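SWD1-like protein (Myceliophthora thermophila, PDB 6E29) probably serves as a beta-propeller subunit of COMPASS, the complex that methylates histone H3, the part described here being its WD-repeat propeller domain. Local coordinates at residues V49-L54 against R80-A85; V91-L96 against A114-W119; S150-T155 against R205-S210; L197-A202 against P245-A250; H294-W299 against L329-L334. One frame throughout, in Å; residues are numbered along the deposited sequence. Where two conformers were deposited one is given.

Interaction 1 (V49-L54 against R80-A85); sequences VVIWDL and RYLLSA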
# COMPACT_ATOMS: atom_id res chain seq x y z
N VAL B 49 8.54 7.85 13.53
CA VAL B 49 8.21 8.40 12.22
C VAL B 49 8.90 9.74 12.06
O VAL B 49 8.89 10.56 12.98
CB VAL B 49 6.69 8.55 12.04
CG1 VAL B 49 6.40 9.24 10.68
CG2 VAL B 49 6.05 7.15 12.09
N VAL B 50 9.53 9.95 10.90
CA VAL B 50 10.32 11.14 10.63
C VAL B 50 9.69 11.90 9.46
O VAL B 50 9.32 11.31 8.44
CB VAL B 50 11.80 10.80 10.36
CG1 VAL B 50 12.61 12.08 10.10
CG2 VAL B 50 12.38 10.06 11.55
N ILE B 51 9.54 13.20 9.64
CA ILE B 51 9.03 14.09 8.60
C ILE B 51 10.23 14.86 8.09
O ILE B 51 10.82 15.64 8.85
CB ILE B 51 7.97 15.04 9.16
CG1 ILE B 51 6.82 14.25 9.83
CG2 ILE B 51 7.54 16.03 8.08
CD1 ILE B 51 6.29 13.08 8.91
N TRP B 52 10.61 14.65 6.83
CA TRP B 52 11.73 15.36 6.20
C TRP B 52 11.21 16.53 5.39
O TRP B 52 10.33 16.36 4.55
CB TRP B 52 12.52 14.45 5.27
CG TRP B 52 13.11 13.26 5.91
CD1 TRP B 52 12.49 12.06 6.17
CD2 TRP B 52 14.46 13.13 6.36
NE1 TRP B 52 13.39 11.20 6.78
CE2 TRP B 52 14.60 11.83 6.87
CE3 TRP B 52 15.56 13.99 6.34
CZ2 TRP B 52 15.80 11.38 7.40
CZ3 TRP B 52 16.74 13.53 6.84
CH2 TRP B 52 16.85 12.24 7.37
N ASP B 53 11.75 17.72 5.64
CA ASP B 53 11.51 18.88 4.79
C ASP B 53 12.36 18.73 3.53
O ASP B 53 13.59 18.79 3.61
CB ASP B 53 11.88 20.14 5.58
CG ASP B 53 11.54 21.42 4.86
OD1 ASP B 53 11.12 22.39 5.54
OD2 ASP B 53 11.71 21.49 3.63
N LEU B 54 11.72 18.58 2.35
CA LEU B 54 12.47 18.29 1.12
C LEU B 54 13.25 19.50 0.61
O LEU B 54 14.24 19.34 -0.10
CB LEU B 54 11.54 17.77 0.02
CG LEU B 54 10.89 16.47 0.48
CD1 LEU B 54 10.00 15.87 -0.58
CD2 LEU B 54 12.01 15.51 0.88
N ARG B 80 -2.06 17.88 6.24
CA ARG B 80 -2.00 18.21 7.66
C ARG B 80 -1.91 16.98 8.55
O ARG B 80 -1.32 17.06 9.65
CB ARG B 80 -3.18 19.06 8.05
CG ARG B 80 -3.11 19.43 9.46
CD ARG B 80 -4.30 20.27 9.85
NE ARG B 80 -4.27 20.56 11.27
CZ ARG B 80 -5.15 21.36 11.86
NH1 ARG B 80 -6.12 21.91 11.14
NH2 ARG B 80 -5.07 21.59 13.17
N TYR B 81 -2.41 15.82 8.09
CA TYR B 81 -2.53 14.62 8.90
C TYR B 81 -1.79 13.45 8.25
O TYR B 81 -1.67 13.38 7.04
CB TYR B 81 -4.03 14.22 9.09
CG TYR B 81 -4.82 15.36 9.75
CD1 TYR B 81 -4.78 15.53 11.12
CD2 TYR B 81 -5.61 16.23 8.99
CE1 TYR B 81 -5.50 16.57 11.74
CE2 TYR B 81 -6.35 17.28 9.60
CZ TYR B 81 -6.28 17.43 10.97
OH TYR B 81 -6.98 18.44 11.59
N LEU B 82 -1.24 12.58 9.09
CA LEU B 82 -0.47 11.43 8.61
C LEU B 82 -0.86 10.23 9.44
O LEU B 82 -0.79 10.26 10.67
CB LEU B 82 1.05 11.68 8.72
CG LEU B 82 2.00 10.53 8.34
CD1 LEU B 82 1.84 10.21 6.90
CD2 LEU B 82 3.43 10.96 8.66
N LEU B 83 -1.26 9.16 8.76
CA LEU B 83 -1.68 7.95 9.41
C LEU B 83 -0.53 6.94 9.33
O LEU B 83 -0.05 6.64 8.23
CB LEU B 83 -2.93 7.42 8.73
CG LEU B 83 -3.60 6.26 9.42
CD1 LEU B 83 -4.43 6.76 10.58
CD2 LEU B 83 -4.49 5.53 8.37
N SER B 84 -0.07 6.47 10.46
CA SER B 84 1.02 5.49 10.50
C SER B 84 0.57 4.19 11.15
O SER B 84 -0.25 4.19 12.08
CB SER B 84 2.25 6.07 11.26
OG SER B 84 1.88 6.53 12.59
N ALA B 85 1.13 3.08 10.70
CA ALA B 85 0.76 1.79 11.25
C ALA B 85 2.02 1.00 11.54
O ALA B 85 3.04 1.23 10.90
CB ALA B 85 -0.11 1.02 10.25

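Interaction 2 (V91-L96 against A114-W119); sequences VILWDL and AELHPW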
# COMPACT_ATOMS: atom_id res chain seq x y z
N VAL B 91 -2.37 1.79 14.99
CA VAL B 91 -2.54 2.82 13.96
C VAL B 91 -2.73 4.16 14.67
O VAL B 91 -3.54 4.26 15.61
CB VAL B 91 -3.74 2.50 13.04
CG1 VAL B 91 -3.98 3.63 12.07
CG2 VAL B 91 -3.51 1.22 12.26
N ILE B 92 -2.01 5.19 14.21
CA ILE B 92 -2.06 6.52 14.83
C ILE B 92 -2.28 7.57 13.74
O ILE B 92 -1.67 7.50 12.67
CB ILE B 92 -0.75 6.83 15.60
CG1 ILE B 92 -0.59 5.89 16.81
CG2 ILE B 92 -0.67 8.31 16.00
CD1 ILE B 92 0.77 6.08 17.53
N LEU B 93 -3.15 8.54 14.03
CA LEU B 93 -3.35 9.70 13.18
C LEU B 93 -2.66 10.87 13.86
O LEU B 93 -3.08 11.30 14.94
CB LEU B 93 -4.82 10.05 12.97
CG LEU B 93 -4.89 11.18 11.93
CD1 LEU B 93 -4.38 10.70 10.63
CD2 LEU B 93 -6.31 11.61 11.76
N TRP B 94 -1.59 11.35 13.22
CA TRP B 94 -0.81 12.49 13.68
C TRP B 94 -1.38 13.77 13.10
O TRP B 94 -1.77 13.82 11.93
CB TRP B 94 0.66 12.34 13.24
CG TRP B 94 1.30 11.11 13.74
CD1 TRP B 94 1.42 9.92 13.08
CD2 TRP B 94 1.89 10.92 15.03
NE1 TRP B 94 2.06 9.00 13.88
CE2 TRP B 94 2.37 9.59 15.08
CE3 TRP B 94 2.11 11.77 16.14
CZ2 TRP B 94 3.03 9.08 16.20
CZ3 TRP B 94 2.76 11.25 17.25
CH2 TRP B 94 3.21 9.92 17.28
N ASP B 95 -1.42 14.81 13.92
CA ASP B 95 -1.67 16.17 13.47
C ASP B 95 -0.30 16.85 13.32
O ASP B 95 0.41 17.10 14.31
CB ASP B 95 -2.58 16.88 14.47
CG ASP B 95 -2.96 18.30 14.05
OD1 ASP B 95 -2.45 18.81 13.03
OD2 ASP B 95 -3.79 18.90 14.78
N LEU B 96 0.12 17.08 12.07
CA LEU B 96 1.42 17.70 11.82
C LEU B 96 1.38 19.20 12.01
O LEU B 96 2.45 19.82 12.01
CB LEU B 96 1.89 17.39 10.41
CG LEU B 96 1.98 15.89 10.14
CD1 LEU B 96 2.54 15.64 8.75
CD2 LEU B 96 2.80 15.18 11.21
N ALA B 114 -2.43 0.56 6.61
CA ALA B 114 -3.67 1.30 6.83
C ALA B 114 -3.70 2.52 5.90
O ALA B 114 -2.68 3.20 5.73
CB ALA B 114 -3.84 1.75 8.31
N GLU B 115 -4.86 2.78 5.29
CA GLU B 115 -5.01 3.84 4.30
C GLU B 115 -6.09 4.80 4.74
O GLU B 115 -7.17 4.36 5.16
CB GLU B 115 -5.38 3.32 2.93
CG GLU B 115 -4.22 2.67 2.20
CD GLU B 115 -3.32 3.71 1.55
OE1 GLU B 115 -3.84 4.46 0.70
OE2 GLU B 115 -2.12 3.79 1.91
N LEU B 116 -5.84 6.09 4.59
CA LEU B 116 -6.87 7.10 4.89
C LEU B 116 -7.88 7.21 3.76
O LEU B 116 -7.56 7.06 2.58
CB LEU B 116 -6.22 8.46 5.14
CG LEU B 116 -5.68 8.75 6.53
CD1 LEU B 116 -5.00 10.17 6.52
CD2 LEU B 116 -6.79 8.70 7.59
N HIS B 117 -9.14 7.43 4.13
CA HIS B 117 -10.15 7.74 3.13
C HIS B 117 -9.68 8.96 2.33
O HIS B 117 -9.26 9.95 2.93
CB HIS B 117 -11.50 8.03 3.81
CG HIS B 117 -12.65 8.15 2.86
ND1 HIS B 117 -12.81 9.24 2.03
CD2 HIS B 117 -13.72 7.35 2.65
CE1 HIS B 117 -13.92 9.10 1.33
NE2 HIS B 117 -14.50 7.96 1.69
N PRO B 118 -9.74 8.92 0.99
CA PRO B 118 -9.10 10.00 0.20
C PRO B 118 -9.72 11.37 0.38
O PRO B 118 -9.12 12.36 -0.06
CB PRO B 118 -9.26 9.53 -1.24
CG PRO B 118 -9.54 8.04 -1.12
CD PRO B 118 -10.29 7.86 0.12
N TRP B 119 -10.92 11.46 0.96
CA TRP B 119 -11.54 12.77 1.17
C TRP B 119 -11.86 13.05 2.63
O TRP B 119 -12.56 14.02 2.90
CB TRP B 119 -12.82 12.90 0.35
CG TRP B 119 -12.67 12.81 -1.15
CD1 TRP B 119 -12.48 11.67 -1.90
CD2 TRP B 119 -12.76 13.89 -2.08
NE1 TRP B 119 -12.45 11.98 -3.23
CE2 TRP B 119 -12.59 13.34 -3.37
CE3 TRP B 119 -12.93 15.28 -1.95
CZ2 TRP B 119 -12.63 14.12 -4.54
CZ3 TRP B 119 -12.97 16.06 -3.11
CH2 TRP B 119 -12.81 15.48 -4.39

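Interaction 3 (S150-T155 against R205-S210); sequences SVPKRT and REIIYS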
# COMPACT_ATOMS: atom_id res chain seq x y z
N SER B 150 -13.73 -10.64 3.96
CA SER B 150 -12.71 -11.20 3.08
C SER B 150 -13.29 -12.03 1.96
O SER B 150 -12.66 -12.19 0.92
CB SER B 150 -11.75 -12.10 3.86
OG SER B 150 -10.69 -11.34 4.42
N VAL B 151 -14.49 -12.57 2.19
CA VAL B 151 -15.08 -13.53 1.29
C VAL B 151 -16.58 -13.17 1.20
O VAL B 151 -17.13 -12.68 2.18
CB VAL B 151 -14.82 -14.93 1.87
CG1 VAL B 151 -16.03 -15.68 2.04
CG2 VAL B 151 -13.80 -15.57 1.07
N PRO B 152 -17.18 -13.34 0.03
CA PRO B 152 -18.64 -13.14 -0.10
C PRO B 152 -19.43 -14.01 0.87
O PRO B 152 -18.98 -15.06 1.35
CB PRO B 152 -18.92 -13.56 -1.55
CG PRO B 152 -17.60 -13.52 -2.26
CD PRO B 152 -16.59 -13.87 -1.21
N LYS B 153 -20.65 -13.57 1.13
CA LYS B 153 -21.49 -14.26 2.09
C LYS B 153 -22.17 -15.44 1.41
O LYS B 153 -22.83 -15.28 0.38
CB LYS B 153 -22.53 -13.31 2.69
CG LYS B 153 -22.95 -13.74 4.09
CD LYS B 153 -21.73 -13.88 5.01
CE LYS B 153 -22.10 -13.63 6.48
NZ LYS B 153 -22.76 -14.84 7.12
N ARG B 154 -22.01 -16.62 1.98
CA ARG B 154 -22.79 -17.75 1.45
C ARG B 154 -24.22 -17.74 1.98
O ARG B 154 -24.50 -17.21 3.06
CB ARG B 154 -22.12 -19.07 1.83
CG ARG B 154 -20.74 -19.23 1.13
CD ARG B 154 -20.28 -20.65 1.28
NE ARG B 154 -18.91 -20.85 0.87
CZ ARG B 154 -18.56 -21.17 -0.36
NH1 ARG B 154 -19.49 -21.34 -1.28
NH2 ARG B 154 -17.27 -21.37 -0.64
N THR B 155 -25.13 -18.33 1.21
CA THR B 155 -26.51 -18.48 1.65
C THR B 155 -26.64 -19.57 2.70
O THR B 155 -25.80 -20.46 2.84
CB THR B 155 -27.46 -18.80 0.49
OG1 THR B 155 -27.46 -20.21 0.26
CG2 THR B 155 -27.09 -18.05 -0.78
N ARG B 205 -20.34 -2.30 3.02
CA ARG B 205 -19.30 -3.22 3.49
C ARG B 205 -19.50 -4.61 2.94
O ARG B 205 -19.04 -5.58 3.52
CB ARG B 205 -19.21 -3.26 5.02
CG ARG B 205 -18.89 -1.87 5.58
CD ARG B 205 -18.68 -1.86 7.08
NE ARG B 205 -19.81 -2.49 7.79
CZ ARG B 205 -20.90 -1.83 8.17
NH1 ARG B 205 -21.00 -0.52 7.92
NH2 ARG B 205 -21.88 -2.46 8.82
N GLU B 206 -20.20 -4.72 1.81
CA GLU B 206 -20.34 -5.99 1.14
C GLU B 206 -19.46 -6.04 -0.10
O GLU B 206 -19.22 -5.03 -0.78
CB GLU B 206 -21.79 -6.25 0.77
CG GLU B 206 -22.72 -5.80 1.90
CD GLU B 206 -24.06 -6.50 1.90
OE1 GLU B 206 -24.72 -6.51 0.84
OE2 GLU B 206 -24.46 -7.03 2.96
N ILE B 207 -18.98 -7.24 -0.40
CA ILE B 207 -18.21 -7.46 -1.62
C ILE B 207 -19.17 -7.46 -2.80
O ILE B 207 -20.17 -8.17 -2.80
CB ILE B 207 -17.44 -8.78 -1.53
CG1 ILE B 207 -16.32 -8.67 -0.49
CG2 ILE B 207 -16.87 -9.16 -2.87
CD1 ILE B 207 -15.68 -9.99 -0.12
N ILE B 208 -18.89 -6.63 -3.80
CA ILE B 208 -19.70 -6.59 -5.00
C ILE B 208 -19.02 -7.24 -6.18
O ILE B 208 -19.68 -7.43 -7.21
CB ILE B 208 -20.14 -5.14 -5.35
CG1 ILE B 208 -18.93 -4.29 -5.81
CG2 ILE B 208 -20.83 -4.50 -4.17
CD1 ILE B 208 -19.31 -2.86 -6.15
N TYR B 209 -17.75 -7.63 -6.07
CA TYR B 209 -17.00 -8.23 -7.18
C TYR B 209 -15.72 -8.85 -6.66
O TYR B 209 -15.08 -8.31 -5.74
CB TYR B 209 -16.64 -7.19 -8.25
CG TYR B 209 -15.83 -7.70 -9.41
CD1 TYR B 209 -16.44 -8.38 -10.47
CD2 TYR B 209 -14.45 -7.52 -9.45
CE1 TYR B 209 -15.70 -8.83 -11.55
CE2 TYR B 209 -13.69 -7.97 -10.53
CZ TYR B 209 -14.33 -8.63 -11.58
OH TYR B 209 -13.62 -9.09 -12.66
N SER B 210 -15.36 -9.99 -7.23
CA SER B 210 -14.13 -10.65 -6.81
C SER B 210 -13.60 -11.43 -7.99
O SER B 210 -14.36 -12.10 -8.70
CB SER B 210 -14.38 -11.55 -5.60
OG SER B 210 -13.20 -12.15 -5.14

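Interaction 4 (L197-A202 against P245-A250); sequences LNIIDA and PNLSAA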
# COMPACT_ATOMS: atom_id res chain seq x y z
N LEU B 197 -8.64 -10.19 -6.09
CA LEU B 197 -8.94 -8.77 -5.90
C LEU B 197 -10.45 -8.65 -5.62
O LEU B 197 -11.27 -9.06 -6.45
CB LEU B 197 -8.52 -7.98 -7.14
CG LEU B 197 -8.40 -6.43 -7.10
CD1 LEU B 197 -9.76 -5.77 -7.11
CD2 LEU B 197 -7.62 -5.99 -5.86
N ASN B 198 -10.80 -8.16 -4.43
CA ASN B 198 -12.17 -7.91 -4.00
C ASN B 198 -12.47 -6.44 -4.18
O ASN B 198 -11.65 -5.60 -3.81
CB ASN B 198 -12.36 -8.18 -2.49
CG ASN B 198 -12.25 -9.63 -2.16
OD1 ASN B 198 -12.44 -10.46 -3.03
ND2 ASN B 198 -11.95 -9.94 -0.89
N ILE B 199 -13.67 -6.13 -4.68
CA ILE B 199 -14.16 -4.75 -4.69
C ILE B 199 -15.27 -4.71 -3.65
O ILE B 199 -16.19 -5.53 -3.70
CB ILE B 199 -14.71 -4.33 -6.06
CG1 ILE B 199 -13.65 -4.46 -7.14
CG2 ILE B 199 -15.15 -2.84 -6.01
CD1 ILE B 199 -14.11 -4.03 -8.54
N ILE B 200 -15.13 -3.82 -2.68
CA ILE B 200 -16.03 -3.71 -1.53
C ILE B 200 -16.72 -2.36 -1.59
O ILE B 200 -16.06 -1.33 -1.71
CB ILE B 200 -15.24 -3.85 -0.20
CG1 ILE B 200 -14.47 -5.16 -0.19
CG2 ILE B 200 -16.17 -3.77 1.09
CD1 ILE B 200 -13.55 -5.31 1.03
N ASP B 201 -18.06 -2.37 -1.51
CA ASP B 201 -18.83 -1.15 -1.31
C ASP B 201 -18.55 -0.61 0.10
O ASP B 201 -18.80 -1.30 1.09
CB ASP B 201 -20.32 -1.47 -1.49
CG ASP B 201 -21.21 -0.25 -1.53
OD1 ASP B 201 -21.16 0.54 -0.56
OD2 ASP B 201 -21.99 -0.10 -2.50
N ALA B 202 -18.00 0.60 0.19
CA ALA B 202 -17.59 1.06 1.51
C ALA B 202 -18.77 1.44 2.38
O ALA B 202 -18.62 1.55 3.60
CB ALA B 202 -16.60 2.23 1.39
N PRO B 245 -12.56 -0.41 -13.17
CA PRO B 245 -13.88 -0.18 -13.76
C PRO B 245 -14.51 1.11 -13.27
O PRO B 245 -14.10 1.75 -12.29
CB PRO B 245 -14.71 -1.39 -13.33
CG PRO B 245 -14.08 -1.81 -12.05
CD PRO B 245 -12.58 -1.57 -12.25
N ASN B 246 -15.52 1.49 -14.03
CA ASN B 246 -16.42 2.60 -13.76
C ASN B 246 -17.28 2.24 -12.55
O ASN B 246 -18.29 1.53 -12.68
CB ASN B 246 -17.28 2.80 -15.01
CG ASN B 246 -17.89 4.17 -15.09
OD1 ASN B 246 -17.65 5.04 -14.23
ND2 ASN B 246 -18.67 4.41 -16.18
N LEU B 247 -16.87 2.68 -11.35
CA LEU B 247 -17.58 2.29 -10.14
C LEU B 247 -18.48 3.42 -9.64
O LEU B 247 -19.67 3.26 -9.65
CB LEU B 247 -16.63 1.89 -9.03
CG LEU B 247 -15.94 0.55 -9.35
CD1 LEU B 247 -14.76 0.38 -8.37
CD2 LEU B 247 -16.89 -0.64 -9.32
N SER B 248 -17.91 4.56 -9.24
CA SER B 248 -18.64 5.60 -8.51
C SER B 248 -19.83 6.19 -9.29
O SER B 248 -20.62 6.97 -8.73
CB SER B 248 -17.67 6.71 -8.09
OG SER B 248 -16.86 7.14 -9.18
N ALA B 249 -19.98 5.78 -10.55
CA ALA B 249 -21.08 6.21 -11.40
C ALA B 249 -22.41 5.64 -10.90
O ALA B 249 -22.48 4.54 -10.32
CB ALA B 249 -20.82 5.76 -12.83
N ALA B 250 -23.49 6.39 -11.19
CA ALA B 250 -24.84 6.01 -10.80
C ALA B 250 -25.36 4.78 -11.54
O ALA B 250 -26.31 4.15 -11.07
CB ALA B 250 -25.80 7.18 -11.04

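Interaction 5 (H294-W299 against L329-L334); sequences HELYIW and LAACGL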
# COMPACT_ATOMS: atom_id res chain seq x y z
N HIS B 294 20.19 -6.50 -5.65
CA HIS B 294 20.36 -5.08 -5.32
C HIS B 294 19.64 -4.14 -6.28
O HIS B 294 19.44 -2.97 -5.94
CB HIS B 294 21.87 -4.74 -5.26
CG HIS B 294 22.59 -4.95 -6.56
ND1 HIS B 294 22.94 -6.20 -7.03
CD2 HIS B 294 23.01 -4.06 -7.50
CE1 HIS B 294 23.55 -6.07 -8.20
NE2 HIS B 294 23.61 -4.79 -8.50
N GLU B 295 19.21 -4.62 -7.43
CA GLU B 295 18.72 -3.75 -8.49
C GLU B 295 17.31 -3.23 -8.24
O GLU B 295 16.48 -3.83 -7.53
CB GLU B 295 18.77 -4.51 -9.82
CG GLU B 295 20.19 -4.85 -10.22
CD GLU B 295 20.54 -6.32 -10.02
OE1 GLU B 295 21.50 -6.77 -10.65
OE2 GLU B 295 19.84 -7.02 -9.26
N LEU B 296 17.04 -2.10 -8.87
CA LEU B 296 15.67 -1.62 -9.06
C LEU B 296 15.36 -1.68 -10.54
O LEU B 296 16.22 -1.38 -11.37
CB LEU B 296 15.51 -0.17 -8.57
CG LEU B 296 15.80 0.14 -7.10
CD1 LEU B 296 15.65 1.64 -6.91
CD2 LEU B 296 14.81 -0.59 -6.17
N TYR B 297 14.13 -2.06 -10.88
CA TYR B 297 13.72 -2.18 -12.26
C TYR B 297 12.67 -1.11 -12.51
O TYR B 297 11.80 -0.91 -11.67
CB TYR B 297 13.13 -3.57 -12.56
CG TYR B 297 14.24 -4.63 -12.59
CD1 TYR B 297 14.84 -5.07 -11.41
CD2 TYR B 297 14.68 -5.18 -13.79
CE1 TYR B 297 15.85 -6.02 -11.43
CE2 TYR B 297 15.69 -6.15 -13.82
CZ TYR B 297 16.27 -6.56 -12.63
OH TYR B 297 17.27 -7.51 -12.63
N ILE B 298 12.72 -0.49 -13.70
CA ILE B 298 11.70 0.49 -14.10
C ILE B 298 11.16 0.09 -15.48
O ILE B 298 11.93 -0.05 -16.43
CB ILE B 298 12.26 1.92 -14.13
CG1 ILE B 298 12.90 2.26 -12.76
CG2 ILE B 298 11.17 2.90 -14.45
CD1 ILE B 298 13.56 3.69 -12.76
N TRP B 299 9.85 -0.13 -15.56
CA TRP B 299 9.15 -0.37 -16.83
C TRP B 299 8.26 0.82 -17.18
O TRP B 299 7.85 1.60 -16.31
CB TRP B 299 8.28 -1.62 -16.74
CG TRP B 299 8.97 -2.88 -16.45
CD1 TRP B 299 9.42 -3.82 -17.37
CD2 TRP B 299 9.22 -3.44 -15.14
NE1 TRP B 299 9.95 -4.89 -16.71
CE2 TRP B 299 9.85 -4.69 -15.35
CE3 TRP B 299 8.98 -3.00 -13.83
CZ2 TRP B 299 10.27 -5.51 -14.28
CZ3 TRP B 299 9.38 -3.82 -12.77
CH2 TRP B 299 10.01 -5.06 -13.00
N LEU B 329 12.88 8.96 -7.56
CA LEU B 329 12.45 7.64 -7.05
C LEU B 329 13.24 7.43 -5.77
O LEU B 329 14.48 7.46 -5.81
CB LEU B 329 12.76 6.53 -8.09
CG LEU B 329 12.56 5.07 -7.68
CD1 LEU B 329 11.06 4.80 -7.23
CD2 LEU B 329 12.95 4.16 -8.84
N ALA B 330 12.56 7.28 -4.63
CA ALA B 330 13.23 7.06 -3.35
C ALA B 330 13.12 5.59 -2.98
O ALA B 330 12.10 4.94 -3.21
CB ALA B 330 12.61 7.92 -2.24
N ALA B 331 14.15 5.09 -2.32
CA ALA B 331 14.17 3.68 -1.92
C ALA B 331 14.83 3.48 -0.57
O ALA B 331 15.79 4.17 -0.24
CB ALA B 331 14.88 2.82 -2.97
N CYS B 332 14.32 2.53 0.22
CA CYS B 332 14.83 2.19 1.53
C CYS B 332 15.71 0.98 1.39
O CYS B 332 15.25 -0.06 0.91
CB CYS B 332 13.69 1.87 2.49
SG CYS B 332 12.49 3.19 2.61
N GLY B 333 16.97 1.09 1.84
CA GLY B 333 17.84 -0.07 1.86
C GLY B 333 17.50 -1.00 3.02
O GLY B 333 17.31 -0.57 4.16
N LEU B 334 17.41 -2.30 2.71
CA LEU B 334 17.09 -3.30 3.73
C LEU B 334 18.23 -3.50 4.72
O LEU B 334 17.98 -3.87 5.86
CB LEU B 334 16.77 -4.64 3.10
CG LEU B 334 15.47 -4.65 2.29
CD1 LEU B 334 15.30 -6.03 1.69
CD2 LEU B 334 14.23 -4.27 3.15

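Interaction 1 (V49-L54 against R80-A85)
L82 pushes one methyl, CD2, into the angle between I51 and V49. Its closest approach is to I51, with CD2 of L82 3.6 Å from CD1 of I51, and the two side chains meet tip to tip. CG1 of V49 touches the same L82 methyl at 4.0 Å. With its CG anti to the backbone N (chi1 176°), L82 reaches out to meet the side chains of strand 49-53, the strand axes staying 10.1 Å apart and running at 146° to each other. The second branch of V49 turns to S84, where CG2 of V49 lies 4.0 Å from CB of S84. Serine suits this place because its carbon faces the valine while OG bonds to H66 and W94 within its own blade, a network well known in WD40 repeats. Contact between the blades is therefore purely apolar: branched methyls fill the interface, and the one buried hydroxyl, satisfied inside its blade, leaves them to dispersion and the hydrophobic effect.

Interaction 2 (V91-L96 against A114-W119)
V91 and A114 meet where the backbones come nearest: CG2 of the valine lies 4.0 Å from CB of the alanine, with 7.4 Å between CA of V91 and CA of A114. A small alanine suits this spot, since strand 111-117 approaches closely and one valine branch already fills the gap. Two residues on, the chains have drawn apart, and longer leucines take over. CD1 of L93 reaches CD1 of L116 at 4.2 Å, the side chains crossing at about a right angle; chi1 of -173° swings the L93 side chain away from its own amide and across. All four residues are buried, and L83 also packs on V91, A114 and L116. Beyond them the segments diverge and 114-119 turns out to solvent, ending at the exposed W119. There N of W119 bonds to ND1 of H117 (3.1 Å), almost in the imidazole plane, tying the turn to itself. Apolar faces of consecutive four-stranded blades meeting, third strand against the next blade's first, are typical of the WD40 beta-propeller.

Interaction 3 (S150-T155 against R205-S210)
Without regular structure, 150-155 runs past strand 207-212 and comes closest at P152 and I207, whose CA atoms are 5.9 Å apart. I207 carries the contact through one methyl, CD1. Its CG1 stands beside the backbone N and the chain then extends (chi2 168°), so that CD1 lies mainly against the main chain of the loop, with the proline ring beside it. CD1 of I207 is 3.7 Å from N of P152 and 4.1 Å from CD of P152, the isoleucine and the proline ring passing at a slant. It also approaches the main chain of S150 and V151, although both residues have two conformers and those approaches are less certain. Proline suits an exposed bend, being stiff and offering CH groups to an apolar neighbour. In the propeller, 207-212 is the outermost strand of its blade, and 150-155 belongs to the link leaving the outermost strand of the preceding one. Just beyond I207 the strand has a classic beta bulge, I208 and Y209 both facing I199. In the conformer described, S150 O receives ND2 of N198, holding the start of the loop. Farther along, R154 forms salt bridges with D171, at the end of helix 161-171, and E158, just before that helix.

Interaction 4 (L197-A202 against P245-A250)
Strand 196-201 faces an irregular loop here, and the two backbones stay well apart, CA of I199 lying 9.5 Å from CA of L247, so apolar side chains, reaching from both sides, fill the distance. I199 supplies one half of the contact alone and uses both of its branches. CG2, directed at the loop by chi1 of -58°, meets L247 tip to tip, with CG2 of I199 4.0 Å from CD1 of L247. The longer arm is extended (chi2 -179°) and carries CD1 to the proline, where CD1 of I199 is 4.2 Å from CG of P245. The isoleucine arm and the proline ring run by one another, pointing opposite ways, so the touch is glancing. A beta-branched isoleucine suits the middle of the strand, favouring the extended backbone while sending methyls two ways. L247 completes its side of the packing on H187, and P245 also rests on L259. The loop itself is partly open to solvent: N246 is exposed, and S248 is poorly ordered. Such packing, in which the third strand of one blade is overlaid by the loop following the third strand of the next, belongs to the outer part of the interface between neighbouring propeller blades.

Interaction 5 (H294-W299 against L329-L334)
L329 and L296 interlock, each putting a methyl between two partners on the opposite strand. The bump on strand 328-333 is CD2 of L329, which enters the hollow between L296 and I298. There CD2 of L329 lies 4.0 Å from CD1 of I298 and 4.2 Å from CD1 of L296, approaching both side chains tip to tip. The answering bump is CD1 of L296, which settles over the low ground made by A331, with CD1 of L296 4.2 Å from CB of A331. Residue sizes match this relief: alanine at 331 has no more than CB, a shallow seat for the tip of L296, while the longer L329 stands two residues earlier. L329 reaches across because chi1 of 172° holds its side chain outstretched from the strand. I298 gains its reach in the second torsion, extended at 177°. The strand axes remain 10.8 Å apart at an angle of 151°, so side chains alone make the junction. V344 packs on both I298 and L329, and Q317 on both L296 and A331, continuing the layer at its two ends. This interdigitation of the third strand of one blade with the second strand of the next is characteristic of a beta-propeller, here leading into the blade that closes the ring by taking strand 19-23 from the N terminus.

In the fold
From the N terminus, interaction 1 closes a loop of 25 intervening residues and joins the blade of strand 48-53 to that of 81-86. Interaction 2 follows in series, spanning 17 residues, and joins that second blade to the next; the two touch through neighbouring strands 81-86 and 90-95. Interactions 3 and 4, closing loops of 49 and 42 residues, cross, since 197-202 falls between 150-155 and 205-210 while 245-250 lies beyond. They share a blade, which interaction 3 joins to the link from the preceding blade and interaction 4 to the following one. Interaction 5, last in series, spans 29 residues and joins 294-299 to the final blade, completed by strand 19-23. All five thus tie successive parts of one seven-bladed ring.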